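Local coordinates for tail fiber protein (Acinetobacter phage AM24, PDB 5W5P) that probably recognises and degrades the capsular polysaccharide of its Acinetobacter baumannii host, as a trimeric phage tailspike built around a parallel beta-helix, at residues R450-L455 against T604-L610; I476-S482 against T533-V537. All coordinates share one frame; numbering follows the deposited sequence.

Contact 1: residues R450-L455 against T604-L610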
loop_
_atom_site.group_PDB
_atom_site.type_symbol
_atom_site.label_atom_id
_atom_site.label_comp_id
_atom_site.label_asym_id
_atom_site.label_seq_id
_atom_site.Cartn_x
_atom_site.Cartn_y
_atom_site.Cartn_z
ATOM N N ARG A 450 -20.833 -6.662 19.058
ATOM C CA ARG A 450 -20.808 -5.783 20.228
ATOM C C ARG A 450 -20.317 -6.513 21.476
ATOM O O ARG A 450 -20.746 -6.212 22.593
ATOM C CB ARG A 450 -22.182 -5.143 20.473
ATOM C CG ARG A 450 -22.608 -4.174 19.380
ATOM C CD ARG A 450 -24.115 -4.035 19.314
ATOM N NE ARG A 450 -24.543 -3.412 18.068
ATOM C CZ ARG A 450 -25.266 -2.300 17.992
ATOM N NH1 ARG A 450 -25.656 -1.674 19.094
ATOM N NH2 ARG A 450 -25.601 -1.810 16.807
ATOM N N VAL A 451 -19.416 -7.477 21.292
ATOM C CA VAL A 451 -18.782 -8.199 22.389
ATOM C C VAL A 451 -17.387 -7.628 22.590
ATOM O O VAL A 451 -16.628 -7.472 21.622
ATOM C CB VAL A 451 -18.721 -9.708 22.097
ATOM C CG1 VAL A 451 -17.921 -10.429 23.166
ATOM C CG2 VAL A 451 -20.129 -10.292 21.985
ATOM N N THR A 452 -17.047 -7.306 23.838
ATOM C CA THR A 452 -15.745 -6.741 24.169
ATOM C C THR A 452 -15.148 -7.483 25.357
ATOM O O THR A 452 -15.866 -7.953 26.246
ATOM C CB THR A 452 -15.836 -5.229 24.474
ATOM O OG1 THR A 452 -14.548 -4.728 24.855
ATOM C CG2 THR A 452 -16.835 -4.957 25.594
ATOM N N PHE A 453 -13.822 -7.585 25.361
ATOM C CA PHE A 453 -13.091 -8.330 26.373
ATOM C C PHE A 453 -12.289 -7.382 27.253
ATOM O O PHE A 453 -11.783 -6.355 26.793
ATOM C CB PHE A 453 -12.156 -9.361 25.733
ATOM C CG PHE A 453 -12.874 -10.531 25.137
ATOM C CD1 PHE A 453 -13.534 -10.409 23.926
ATOM C CD2 PHE A 453 -12.900 -11.751 25.791
ATOM C CE1 PHE A 453 -14.204 -11.482 23.375
ATOM C CE2 PHE A 453 -13.570 -12.837 25.243
ATOM C CZ PHE A 453 -14.222 -12.701 24.034
ATOM N N ASP A 454 -12.192 -7.733 28.532
ATOM C CA ASP A 454 -11.429 -6.954 29.493
ATOM C C ASP A 454 -10.681 -7.912 30.404
ATOM O O ASP A 454 -10.939 -9.116 30.419
ATOM C CB ASP A 454 -12.323 -6.020 30.314
ATOM C CG ASP A 454 -11.656 -4.694 30.613
ATOM O OD1 ASP A 454 -10.425 -4.682 30.825
ATOM O OD2 ASP A 454 -12.362 -3.667 30.636
ATOM N N LEU A 455 -9.744 -7.365 31.172
ATOM C CA LEU A 455 -8.881 -8.197 31.994
ATOM C C LEU A 455 -8.167 -7.325 33.017
ATOM O O LEU A 455 -7.976 -6.123 32.804
ATOM C CB LEU A 455 -7.869 -8.974 31.138
ATOM C CG LEU A 455 -6.628 -8.262 30.590
ATOM C CD1 LEU A 455 -5.601 -9.277 30.103
ATOM C CD2 LEU A 455 -6.999 -7.309 29.470
ATOM N N THR A 604 -10.551 -12.271 33.652
ATOM C CA THR A 604 -10.811 -11.987 32.244
ATOM C C THR A 604 -12.319 -11.930 32.041
ATOM O O THR A 604 -13.026 -12.891 32.358
ATOM C CB THR A 604 -10.186 -13.045 31.328
ATOM O OG1 THR A 604 -8.767 -13.063 31.511
ATOM C CG2 THR A 604 -10.485 -12.722 29.871
HETATM N N MSE A 605 -12.806 -10.812 31.512
HETATM C CA MSE A 605 -14.239 -10.629 31.319
HETATM C C MSE A 605 -14.647 -10.692 29.848
HETATM O O MSE A 605 -13.906 -10.254 28.971
HETATM C CB MSE A 605 -14.685 -9.297 31.926
HETATM C CG MSE A 605 -14.528 -9.232 33.443
HETATM SE SE MSE A 605 -15.302 -7.618 34.241
HETATM C CE MSE A 605 -17.175 -7.941 33.785
ATOM N N THR A 606 -15.825 -11.258 29.598
ATOM C CA THR A 606 -16.462 -11.288 28.281
ATOM C C THR A 606 -17.733 -10.451 28.395
ATOM O O THR A 606 -18.732 -10.916 28.949
ATOM C CB THR A 606 -16.782 -12.723 27.845
ATOM O OG1 THR A 606 -15.601 -13.536 27.900
ATOM C CG2 THR A 606 -17.346 -12.750 26.431
ATOM N N ILE A 607 -17.707 -9.220 27.884
ATOM C CA ILE A 607 -18.812 -8.277 28.051
ATOM C C ILE A 607 -19.700 -8.307 26.813
ATOM O O ILE A 607 -19.217 -8.155 25.684
ATOM C CB ILE A 607 -18.296 -6.852 28.317
ATOM C CG1 ILE A 607 -17.453 -6.821 29.594
ATOM C CG2 ILE A 607 -19.458 -5.866 28.399
ATOM C CD1 ILE A 607 -16.303 -5.833 29.540
ATOM N N TYR A 608 -21.000 -8.496 27.026
ATOM C CA TYR A 608 -21.997 -8.460 25.960
ATOM C C TYR A 608 -22.678 -7.097 26.022
ATOM O O TYR A 608 -23.525 -6.854 26.887
ATOM C CB TYR A 608 -22.993 -9.608 26.111
ATOM C CG TYR A 608 -22.325 -10.951 26.315
ATOM C CD1 TYR A 608 -21.880 -11.703 25.228
ATOM C CD2 TYR A 608 -22.122 -11.458 27.590
ATOM C CE1 TYR A 608 -21.257 -12.926 25.411
ATOM C CE2 TYR A 608 -21.505 -12.676 27.783
ATOM C CZ TYR A 608 -21.074 -13.409 26.695
ATOM O OH TYR A 608 -20.457 -14.625 26.897
ATOM N N SER A 609 -22.311 -6.206 25.100
ATOM C CA SER A 609 -22.722 -4.812 25.198
ATOM C C SER A 609 -24.102 -4.533 24.622
ATOM O O SER A 609 -24.648 -3.457 24.885
ATOM C CB SER A 609 -21.700 -3.910 24.502
ATOM O OG SER A 609 -20.380 -4.353 24.756
ATOM N N LEU A 610 -24.676 -5.456 23.853
ATOM C CA LEU A 610 -25.971 -5.209 23.228
ATOM C C LEU A 610 -27.006 -4.836 24.276
ATOM O O LEU A 610 -27.248 -5.596 25.217
ATOM C CB LEU A 610 -26.427 -6.441 22.450
ATOM C CG LEU A 610 -27.668 -6.250 21.575
ATOM C CD1 LEU A 610 -27.449 -5.134 20.573
ATOM C CD2 LEU A 610 -28.027 -7.542 20.861
HETATM O O HOH W 1 -23.589 -8.183 22.770
#
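M605 N donates to D454 O at 2.7 Å, and D454 N returns a bond to M605 O. Two residues along, T452 and I607 form the second hydrogen-bonded pair of this antiparallel ladder: I607 N reaches T452 O at 2.8 Å, while T452 N donates to I607 O. At the end of the ladder S609 N closes on R450 O at 3.0 Å. S609 OG also lies 2.9 Å from R450 O, but its polar partners include G618 N and V616 O. A water accepts from L610 N and donates only weakly to R450 O.

Side chains of the hydrogen-bonded pairs share one face. T452 puts OG1 anti to its own N (chi1 177°), where it is hydrogen-bonded to K444 N of the second subunit, which leaves methyl CG2 to lie alongside I607 at 3.6 Å from CB. I607 CD1 reaches on to D454 CB, and the D454 carboxylate makes a salt bridge with R438 of the second subunit.

The other face carries V451, F453, T606 and Y608. F453 and T606 run side by side, CE2 of the ring 3.4 Å from T606 OG1. V451 CG2 meets the Y608 ring at CD1, 3.9 Å away, and Y608 OH bonds D495. Past the strands, the R450 chain runs out extended; its CD touches L610 CD1 at 3.7 Å and its NH2 reaches L395 O of the second subunit.

Strand 451-461 is outermost in its five-stranded antiparallel sheet within the chain; strand 598-608 separates it from strand 492-503, to which T604, T606 and Y608 bond through their backbones.

Contact 2: residues I476-S482 against T533-V537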
loop_
_atom_site.group_PDB
_atom_site.type_symbol
_atom_site.label_atom_id
_atom_site.label_comp_id
_atom_site.label_asym_id
_atom_site.label_seq_id
_atom_site.Cartn_x
_atom_site.Cartn_y
_atom_site.Cartn_z
ATOM N N ILE A 476 -14.945 -5.235 40.556
ATOM C CA ILE A 476 -15.314 -4.558 39.325
ATOM C C ILE A 476 -15.821 -3.167 39.682
ATOM O O ILE A 476 -16.232 -2.899 40.815
ATOM C CB ILE A 476 -16.371 -5.343 38.523
ATOM C CG1 ILE A 476 -17.699 -5.375 39.277
ATOM C CG2 ILE A 476 -15.880 -6.761 38.233
ATOM C CD1 ILE A 476 -18.762 -6.205 38.597
ATOM N N ASP A 477 -15.784 -2.268 38.700
ATOM C CA ASP A 477 -16.199 -0.887 38.907
ATOM C C ASP A 477 -17.222 -0.478 37.859
ATOM O O ASP A 477 -17.150 -0.903 36.702
ATOM C CB ASP A 477 -15.002 0.069 38.868
ATOM C CG ASP A 477 -15.210 1.299 39.733
ATOM O OD1 ASP A 477 -16.370 1.735 39.890
ATOM O OD2 ASP A 477 -14.209 1.827 40.262
ATOM N N THR A 478 -18.176 0.353 38.278
ATOM C CA THR A 478 -19.227 0.860 37.403
ATOM C C THR A 478 -19.130 2.366 37.193
ATOM O O THR A 478 -20.029 2.955 36.580
ATOM C CB THR A 478 -20.606 0.507 37.972
ATOM O OG1 THR A 478 -20.829 1.239 39.186
ATOM C CG2 THR A 478 -20.701 -0.983 38.263
ATOM N N ASN A 479 -18.058 2.998 37.679
ATOM C CA ASN A 479 -17.981 4.456 37.675
ATOM C C ASN A 479 -17.988 5.020 36.258
ATOM O O ASN A 479 -18.535 6.101 36.018
ATOM C CB ASN A 479 -16.732 4.914 38.429
ATOM C CG ASN A 479 -15.440 4.521 37.726
ATOM O OD1 ASN A 479 -15.292 3.390 37.263
ATOM N ND2 ASN A 479 -14.500 5.458 37.640
ATOM N N LEU A 480 -17.386 4.306 35.308
ATOM C CA LEU A 480 -17.383 4.779 33.929
ATOM C C LEU A 480 -18.709 4.501 33.228
ATOM O O LEU A 480 -19.080 5.238 32.309
ATOM C CB LEU A 480 -16.216 4.149 33.168
ATOM C CG LEU A 480 -14.864 4.486 33.806
ATOM C CD1 LEU A 480 -13.719 3.910 33.010
ATOM C CD2 LEU A 480 -14.697 5.992 33.973
ATOM N N ILE A 481 -19.435 3.460 33.646
ATOM C CA ILE A 481 -20.797 3.263 33.157
ATOM C C ILE A 481 -21.670 4.447 33.547
ATOM O O ILE A 481 -22.407 4.998 32.720
ATOM C CB ILE A 481 -21.382 1.943 33.688
ATOM C CG1 ILE A 481 -20.540 0.752 33.231
ATOM C CG2 ILE A 481 -22.816 1.773 33.220
ATOM C CD1 ILE A 481 -21.093 -0.582 33.706
ATOM N N SER A 482 -21.601 4.856 34.819
ATOM C CA SER A 482 -22.359 6.014 35.279
ATOM C C SER A 482 -21.936 7.303 34.586
ATOM O O SER A 482 -22.740 8.237 34.498
ATOM C CB SER A 482 -22.209 6.174 36.793
ATOM O OG SER A 482 -22.644 5.011 37.473
ATOM N N THR A 533 -27.675 8.259 38.274
ATOM C CA THR A 533 -26.584 7.738 37.461
ATOM C C THR A 533 -26.070 6.394 37.957
ATOM O O THR A 533 -25.365 5.707 37.210
ATOM C CB THR A 533 -25.417 8.725 37.423
ATOM O OG1 THR A 533 -24.897 8.900 38.748
ATOM C CG2 THR A 533 -25.860 10.068 36.863
ATOM N N ASP A 534 -26.387 6.016 39.195
ATOM C CA ASP A 534 -25.925 4.740 39.725
ATOM C C ASP A 534 -26.486 3.589 38.899
ATOM O O ASP A 534 -27.647 3.608 38.485
ATOM C CB ASP A 534 -26.347 4.578 41.189
ATOM C CG ASP A 534 -25.818 5.688 42.084
ATOM O OD1 ASP A 534 -24.823 6.343 41.711
ATOM O OD2 ASP A 534 -26.398 5.901 43.169
ATOM N N VAL A 535 -25.651 2.585 38.652
ATOM C CA VAL A 535 -26.071 1.359 37.987
ATOM C C VAL A 535 -25.739 0.184 38.896
ATOM O O VAL A 535 -24.709 0.185 39.579
ATOM C CB VAL A 535 -25.408 1.194 36.604
ATOM C CG1 VAL A 535 -26.019 2.179 35.612
ATOM C CG2 VAL A 535 -23.900 1.371 36.706
ATOM N N TYR A 536 -26.610 -0.815 38.903
ATOM C CA TYR A 536 -26.532 -1.900 39.866
ATOM C C TYR A 536 -26.158 -3.205 39.178
ATOM O O TYR A 536 -26.442 -3.409 37.994
ATOM C CB TYR A 536 -27.858 -2.038 40.616
ATOM C CG TYR A 536 -28.401 -0.701 41.071
ATOM C CD1 TYR A 536 -27.902 -0.081 42.213
ATOM C CD2 TYR A 536 -29.397 -0.047 40.353
ATOM C CE1 TYR A 536 -28.385 1.147 42.636
ATOM C CE2 TYR A 536 -29.885 1.183 40.768
ATOM C CZ TYR A 536 -29.373 1.774 41.912
ATOM O OH TYR A 536 -29.849 2.996 42.338
ATOM N N VAL A 537 -25.507 -4.085 39.939
ATOM C CA VAL A 537 -24.994 -5.352 39.439
ATOM C C VAL A 537 -25.606 -6.488 40.246
ATOM O O VAL A 537 -25.705 -6.408 41.476
ATOM C CB VAL A 537 -23.453 -5.409 39.513
ATOM C CG1 VAL A 537 -22.946 -6.806 39.175
ATOM C CG2 VAL A 537 -22.830 -4.365 38.595
HETATM O O HOH W 2 -22.896 3.131 39.539
#
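S482 OG donates to T533 O at 2.8 Å, coming from above the carbonyl plane (45° out of it), and at the same time accepts from a water 2.8 Å away. With OG beside its own backbone N (chi1 -58°), the serine hydroxyl faces the turn that leads into strand 535-546. That water ties the two segments together: it gives its other proton to T478 OG1 at 2.8 Å and accepts from V535 N at 2.9 Å. T478 OG1 is also hydrogen-bonded to T576 O.

Beside the water lies a small apolar cluster. With CG1 anti to the carbonyl carbon (chi1 -73°), V535 holds CG2 between its backbone N and carbonyl carbon, where it meets T478 CB at 3.6 Å and I481 CG2 at 3.7 Å, the valine and threonine passing in opposite directions. T478 CG2 goes on to V537 CG2, and I476 CD1 makes a looser touch on V537 CG1. From strand 509-523, V521 packs on I481 and V535, L519 on I476 and V537.

At the exit from strand 470-477, D477 OD1 accepts from N479 N at 3.1 Å. This is an Asx turn, leading into the short, weakly bonded helical turn that carries I481 and S482 against the start of strand 535-546. I476, from the sheet of strand 470-477, packs on V537 and L519 of the five-stranded sheet, consistent with two stacked antiparallel sheets.

How the contacts relate
Both contacts belong to the C-terminal beta-rich domain, beyond the parallel beta-helix, and their centres lie 15 Å apart. Contact 1 pairs strands 451-461 and 598-608 at one edge of the five-stranded antiparallel sheet; contact 2 involves strand 535-546, the opposite edge within the chain, and the end of a strand from the second antiparallel sheet. Along the chain, both segments of contact 2 fall between those of contact 1. They meet directly where M605 SE packs on I476 CG2 at 4.1 Å. Neighbouring subunits approach both: the third packs on Y608 of contact 1 and on Y536, which lies within segment 533-537 of contact 2 but does not touch 476-482.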